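Local coordinates for NOL1/NOP2/sun family protein (Enterococcus faecium, PDB 3M4X) that probably methylates ribosomal RNA as a member of the NOL1/NOP2/sun family, combining a methyltransferase domain with a PUA domain, at residues A[215-220]-A[243-248]. Residues are numbered along the deposited sequence; the frame is centred on the assembly and turned at random.
Sequences EILSSA and EEIISW
Leu217 faces both Ile245 and Trp248 where two helices, 205-222 and 243-252, lie side by side in the Rossmann-like methyltransferase domain, joined through strand 228-234 of its central sheet. The backbones stay well apart, with Leu217 CA and Ile245 CA 9.3 Å from each other, and apolar side chains bridge the interval. At the root of Leu217, CB sits 4.2 Å from Trp248 CZ3, at the edge of the indole and near its plane, so the six-membered ring offers its rim, not its face. CG lies beside the backbone N and anti to the carbonyl carbon (chi1 -75°), and from this branch point CD1 continues toward the second helix. It ends 3.5 Å from Ile245 CG2, the closest approach between the two segments. The leucine also packs on Leu230 and Tyr232 of strand 228-234, and Ile245 meets the same Tyr232, which ties both helices to the sheet beneath them. Trp248 reaches across because its CG is anti to the backbone N (chi1 178°), carrying the indole out to the neighbouring helix, where it also touches Gln214. Ring atom CH2 comes 4.6 Å from Ser218 CB, a looser approach. Ser218 turns its hydroxyl back along its own helix, donating from OG to Glu215 O at 2.8 Å. On the other helix Glu243 has its carboxylate salt-bridged to Arg284, while its carbonyl serves the helix: Ser247 N binds Glu243 O at 3.0 Å, and Ser247 OG donates to that same oxygen at 2.7 Å from the opposite face of the carbonyl plane.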
loop_
_atom_site.group_PDB
_atom_site.type_symbol
_atom_site.label_atom_id
_atom_site.label_comp_id
_atom_site.label_asym_id
_atom_site.label_seq_id
_atom_site.Cartn_x
_atom_site.Cartn_y
_atom_site.Cartn_z
ATOM N N GLU A 215 -10.488 -19.442 -5.223
ATOM C CA GLU A 215 -10.899 -19.456 -3.824
ATOM C C GLU A 215 -10.837 -18.066 -3.182
ATOM O O GLU A 215 -11.746 -17.666 -2.447
ATOM C CB GLU A 215 -10.041 -20.448 -3.031
ATOM C CG GLU A 215 -10.307 -21.904 -3.400
ATOM C CD GLU A 215 -9.077 -22.784 -3.279
ATOM O OE1 GLU A 215 -8.212 -22.489 -2.427
ATOM O OE2 GLU A 215 -8.981 -23.776 -4.038
ATOM N N ILE A 216 -9.756 -17.342 -3.455
ATOM C CA ILE A 216 -9.583 -16.013 -2.921
ATOM C C ILE A 216 -10.694 -15.112 -3.449
ATOM O O ILE A 216 -11.339 -14.392 -2.680
ATOM C CB ILE A 216 -8.187 -15.447 -3.266
ATOM C CG1 ILE A 216 -7.104 -16.281 -2.585
ATOM C CG2 ILE A 216 -8.058 -13.985 -2.826
ATOM C CD1 ILE A 216 -5.700 -15.886 -2.955
ATOM N N LEU A 217 -10.943 -15.198 -4.755
ATOM C CA LEU A 217 -11.944 -14.373 -5.433
ATOM C C LEU A 217 -13.380 -14.671 -5.051
ATOM O O LEU A 217 -14.241 -13.797 -5.145
ATOM C CB LEU A 217 -11.812 -14.519 -6.950
ATOM C CG LEU A 217 -10.642 -13.805 -7.614
ATOM C CD1 LEU A 217 -10.533 -14.288 -9.044
ATOM C CD2 LEU A 217 -10.864 -12.283 -7.548
ATOM N N SER A 218 -13.654 -15.914 -4.664
ATOM C CA SER A 218 -15.004 -16.281 -4.292
ATOM C C SER A 218 -15.336 -15.633 -2.952
ATOM O O SER A 218 -16.493 -15.300 -2.673
ATOM C CB SER A 218 -15.178 -17.806 -4.257
ATOM O OG SER A 218 -14.369 -18.404 -3.258
ATOM N N SER A 219 -14.313 -15.430 -2.128
ATOM C CA SER A 219 -14.500 -14.662 -0.908
ATOM C C SER A 219 -14.602 -13.169 -1.209
ATOM O O SER A 219 -15.470 -12.473 -0.669
ATOM C CB SER A 219 -13.373 -14.933 0.077
ATOM O OG SER A 219 -13.462 -16.245 0.594
ATOM N N ALA A 220 -13.715 -12.681 -2.077
ATOM C CA ALA A 220 -13.655 -11.257 -2.395
ATOM C C ALA A 220 -14.996 -10.755 -2.879
ATOM O O ALA A 220 -15.500 -9.735 -2.402
ATOM C CB ALA A 220 -12.562 -10.976 -3.462
ATOM N N GLU A 243 -6.440 -14.485 -18.224
ATOM C CA GLU A 243 -7.674 -14.508 -19.019
ATOM C C GLU A 243 -8.655 -15.602 -18.585
ATOM O O GLU A 243 -9.866 -15.434 -18.716
ATOM C CB GLU A 243 -7.395 -14.676 -20.521
ATOM C CG GLU A 243 -6.739 -13.492 -21.206
ATOM C CD GLU A 243 -5.215 -13.516 -21.105
ATOM O OE1 GLU A 243 -4.682 -14.390 -20.391
ATOM O OE2 GLU A 243 -4.551 -12.654 -21.734
ATOM N N GLU A 244 -8.147 -16.733 -18.105
ATOM C CA GLU A 244 -9.042 -17.827 -17.740
ATOM C C GLU A 244 -9.737 -17.525 -16.413
ATOM O O GLU A 244 -10.903 -17.858 -16.245
ATOM C CB GLU A 244 -8.332 -19.186 -17.722
ATOM C CG GLU A 244 -7.957 -19.687 -19.120
ATOM C CD GLU A 244 -7.333 -21.089 -19.117
ATOM O OE1 GLU A 244 -7.600 -21.863 -18.177
ATOM O OE2 GLU A 244 -6.579 -21.417 -20.061
ATOM N N ILE A 245 -9.021 -16.871 -15.497
ATOM C CA ILE A 245 -9.612 -16.368 -14.257
ATOM C C ILE A 245 -10.714 -15.324 -14.508
ATOM O O ILE A 245 -11.789 -15.392 -13.911
ATOM C CB ILE A 245 -8.539 -15.772 -13.322
ATOM C CG1 ILE A 245 -7.774 -16.892 -12.619
ATOM C CG2 ILE A 245 -9.184 -14.865 -12.275
ATOM C CD1 ILE A 245 -8.668 -17.862 -11.852
ATOM N N ILE A 246 -10.451 -14.366 -15.398
ATOM C CA ILE A 246 -11.466 -13.383 -15.772
ATOM C C ILE A 246 -12.702 -14.004 -16.455
ATOM O O ILE A 246 -13.828 -13.563 -16.233
ATOM C CB ILE A 246 -10.890 -12.270 -16.663
ATOM C CG1 ILE A 246 -9.611 -11.698 -16.044
ATOM C CG2 ILE A 246 -11.919 -11.163 -16.847
ATOM C CD1 ILE A 246 -9.825 -11.149 -14.656
ATOM N N SER A 247 -12.490 -15.021 -17.289
ATOM C CA SER A 247 -13.600 -15.725 -17.924
ATOM C C SER A 247 -14.430 -16.401 -16.854
ATOM O O SER A 247 -15.641 -16.280 -16.822
ATOM C CB SER A 247 -13.074 -16.794 -18.898
ATOM O OG SER A 247 -12.224 -16.211 -19.863
ATOM N N TRP A 248 -13.750 -17.145 -15.995
ATOM C CA TRP A 248 -14.377 -17.808 -14.874
ATOM C C TRP A 248 -15.215 -16.829 -14.039
ATOM O O TRP A 248 -16.355 -17.135 -13.675
ATOM C CB TRP A 248 -13.304 -18.481 -14.015
ATOM C CG TRP A 248 -13.860 -19.152 -12.795
ATOM C CD1 TRP A 248 -14.418 -20.396 -12.727
ATOM C CD2 TRP A 248 -13.907 -18.614 -11.464
ATOM N NE1 TRP A 248 -14.808 -20.666 -11.439
ATOM C CE2 TRP A 248 -14.509 -19.591 -10.643
ATOM C CE3 TRP A 248 -13.499 -17.401 -10.888
ATOM C CZ2 TRP A 248 -14.705 -19.401 -9.277
ATOM C CZ3 TRP A 248 -13.695 -17.210 -9.532
ATOM C CH2 TRP A 248 -14.303 -18.204 -8.742
#